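Local coordinates for glyoxalase family protein (Listeria monocytogenes, PDB 2P7O), which catalyses the hydration of the antibiotic fosfomycin, opening its epoxide ring and so conferring resistance, probably with manganese as its cofactor, at the interface of chains A and B. Numbering follows the deposited sequence. Chains: chain A/B, Glyoxalase family protein.

The interface of chains A and B. Residues chain A 7, 9, 44, 46, 55, 57; chain B 125-126, 128.
B:Glu126 meets A:Met57 and A:Thr9, lying against side chains from strands 4-12, 44-49 and 52-58 of chain A, which carry a probable manganese ligand and the likely proton acceptor of this glyoxalase-superfamily (vicinal oxygen chelate) enzyme; the two-fold pairing may be the biological dimer. With chi1 at -179° the B:Glu126 chain leaves opposite its own N, and a bend at chi2 turns the carboxylate toward A:Thr9. The hydroxyl OG1 of A:Thr9 donates to OE1 of B:Glu126 at 2.8 Å, approaching from above the carboxylate plane. The same OE1 lies 3.3 Å from NE2 of the likely manganese ligand A:His7, whose ring is turned 67° from the carboxylate; Glu126 itself belongs to the manganese site of the structure, so this close polar approach joins metal-site residues of different chains. OE2 of B:Glu126 accepts a hydrogen bond from the backbone N of B:Leu128 at 2.9 Å, on its anti side, so both oxygens are tethered and rotation of the group is restrained. A:Met57 crosses the aliphatic part of B:Glu126 at about a right angle, its bent end placing A:Met57 CE 3.6 Å from B:Glu126 CG. Its sulfur SD also meets the methyl CD1 of B:Leu128 at 4.0 Å, while SG of A:Cys55 packs against CB of B:Glu126. Alongside, the ring rim of A:Phe46 faces the backbone between B:Glu125 and B:Glu126. Waters 1 and 2 approach A:Glu44, but it is poorly ordered and these short contacts are doubtful.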
ATOM      1  N   HIS A   7       0.718   7.813   4.854  1.00 17.18           N
ATOM      2  CA  HIS A   7       0.791   6.570   5.662  1.00 17.02           C
ATOM      3  C   HIS A   7       0.134   5.478   4.833  1.00 17.68           C
ATOM      4  O   HIS A   7      -0.566   5.775   3.862  1.00 19.33           O
ATOM      5  CB  HIS A   7       0.104   6.708   7.031  1.00 18.76           C
ATOM      6  CG  HIS A   7      -1.346   7.057   7.028  1.00 16.10           C
ATOM      7  ND1 HIS A   7      -1.731   8.407   6.870  1.00 18.10           N
ATOM      8  CD2 HIS A   7      -2.503   6.375   7.139  1.00 19.10           C
ATOM      9  CE1 HIS A   7      -3.058   8.511   6.909  1.00 18.83           C
ATOM     10  NE2 HIS A   7      -3.553   7.294   7.067  1.00 17.27           N
ATOM     11  N   THR A   9      -2.488   2.183   5.906  1.00 16.36           N
ATOM     12  CA  THR A   9      -3.214   1.571   7.016  1.00 18.51           C
ATOM     13  C   THR A   9      -3.641   0.171   6.573  1.00 15.86           C
ATOM     14  O   THR A   9      -4.299   0.005   5.531  1.00 19.33           O
ATOM     15  CB  THR A   9      -4.425   2.463   7.380  1.00 19.15           C
ATOM     16  OG1 THR A   9      -3.884   3.639   8.031  1.00 17.91           O
ATOM     17  CG2 THR A   9      -5.420   1.743   8.285  1.00 19.54           C
ATOM     18  N   GLU A  44      -5.454   0.416  17.625  1.00 31.49           N
ATOM     19  CA  GLU A  44      -4.546   0.703  16.536  1.00 27.81           C
ATOM     20  C   GLU A  44      -3.131   0.798  17.075  1.00 23.27           C
ATOM     21  O   GLU A  44      -2.881   1.205  18.208  1.00 25.69           O
ATOM     22  CB  GLU A  44      -4.909   2.064  15.906  1.00 35.66           C
ATOM     23  CG  GLU A  44      -4.492   3.278  16.717  1.00 41.29           C
ATOM     24  CD  GLU A  44      -4.731   4.621  16.052  1.00 43.73           C
ATOM     25  OE1 GLU A  44      -3.846   5.510  16.155  1.00 55.55           O
ATOM     26  OE2 GLU A  44      -5.794   4.885  15.439  1.00 55.87           O
ATOM     27  N   PHE A  46       0.685   2.450  15.470  1.00 21.17           N
ATOM     28  CA  PHE A  46       1.519   2.963  14.376  1.00 22.75           C
ATOM     29  C   PHE A  46       2.951   2.421  14.515  1.00 22.67           C
ATOM     30  O   PHE A  46       3.497   2.302  15.616  1.00 23.15           O
ATOM     31  CB  PHE A  46       1.510   4.488  14.333  1.00 23.05           C
ATOM     32  CG  PHE A  46       0.490   5.136  13.412  1.00 24.07           C
ATOM     33  CD1 PHE A  46       0.848   5.560  12.148  1.00 21.87           C
ATOM     34  CD2 PHE A  46      -0.821   5.325  13.863  1.00 23.93           C
ATOM     35  CE1 PHE A  46      -0.082   6.183  11.314  1.00 24.42           C
ATOM     36  CE2 PHE A  46      -1.739   5.939  13.041  1.00 22.51           C
ATOM     37  CZ  PHE A  46      -1.373   6.349  11.747  1.00 23.37           C
ATOM     38  N   CYS A  55       0.042   2.266   9.830  1.00 16.68           N
ATOM     39  CA  CYS A  55      -0.917   2.008  10.912  1.00 19.40           C
ATOM     40  C   CYS A  55      -1.530   0.640  10.727  1.00 18.46           C
ATOM     41  O   CYS A  55      -1.916   0.257   9.579  1.00 20.98           O
ATOM     42  CB  CYS A  55      -2.041   3.086  10.787  1.00 21.02           C
ATOM     43  SG  CYS A  55      -3.476   2.743  11.810  1.00 21.79           S
ATOM     44  N   MET A  57      -4.776  -1.715  12.315  1.00 21.97           N
ATOM     45  CA  MET A  57      -6.075  -1.492  12.956  1.00 21.60           C
ATOM     46  C   MET A  57      -6.841  -2.816  12.991  1.00 21.88           C
ATOM     47  O   MET A  57      -6.838  -3.532  11.995  1.00 22.79           O
ATOM     48  CB  MET A  57      -6.746  -0.379  12.156  1.00 22.39           C
ATOM     49  CG  MET A  57      -8.242  -0.227  11.981  1.00 29.02           C
ATOM     50  SD  MET A  57      -8.693   1.431  11.305  1.00 54.73           S
ATOM     51  CE  MET A  57      -8.236   2.377  12.782  1.00 31.20           C
TER
ATOM     52  N   GLU B 125      -2.595  10.772  11.746  1.00 21.85           N
ATOM     53  CA  GLU B 125      -3.476   9.953  12.550  1.00 23.45           C
ATOM     54  C   GLU B 125      -4.354   9.164  11.573  1.00 23.14           C
ATOM     55  O   GLU B 125      -4.518   9.482  10.381  1.00 22.84           O
ATOM     56  CB  GLU B 125      -4.331  10.802  13.517  1.00 24.92           C
ATOM     57  CG  GLU B 125      -4.895  12.031  12.832  1.00 26.65           C
ATOM     58  CD  GLU B 125      -5.790  12.924  13.671  1.00 29.55           C
ATOM     59  OE1 GLU B 125      -5.587  13.050  14.903  1.00 33.16           O
ATOM     60  OE2 GLU B 125      -6.660  13.601  13.063  1.00 32.56           O
ATOM     61  N   GLU B 126      -5.008   8.164  12.160  1.00 21.81           N
ATOM     62  CA  GLU B 126      -5.991   7.424  11.354  1.00 19.55           C
ATOM     63  C   GLU B 126      -7.376   7.976  11.643  1.00 20.51           C
ATOM     64  O   GLU B 126      -7.893   7.983  12.790  1.00 25.18           O
ATOM     65  CB  GLU B 126      -5.882   5.928  11.729  1.00 21.57           C
ATOM     66  CG  GLU B 126      -6.881   5.101  10.901  1.00 19.13           C
ATOM     67  CD  GLU B 126      -6.829   5.517   9.439  1.00 21.69           C
ATOM     68  OE1 GLU B 126      -5.720   5.584   8.869  1.00 21.75           O
ATOM     69  OE2 GLU B 126      -7.960   5.784   8.935  1.00 31.33           O
ATOM     70  N   LEU B 128     -10.358   6.948   9.961  1.00 20.39           N
ATOM     71  CA  LEU B 128     -11.505   6.177   9.442  1.00 20.37           C
ATOM     72  C   LEU B 128     -12.665   6.182  10.442  1.00 25.13           C
ATOM     73  O   LEU B 128     -13.861   6.200  10.096  1.00 36.21           O
ATOM     74  CB  LEU B 128     -11.097   4.743   9.106  1.00 22.02           C
ATOM     75  CG  LEU B 128     -10.411   4.370   7.793  1.00 25.33           C
ATOM     76  CD1 LEU B 128      -9.781   2.971   7.831  1.00 30.81           C
ATOM     77  CD2 LEU B 128     -11.408   4.429   6.638  1.00 39.52           C
TER
HETATM   78  O   HOH W   1      -4.763   7.495  15.137  1.00 25.86           O
HETATM   79  O   HOH W   2      -7.929   6.238  15.168  1.00 35.31           O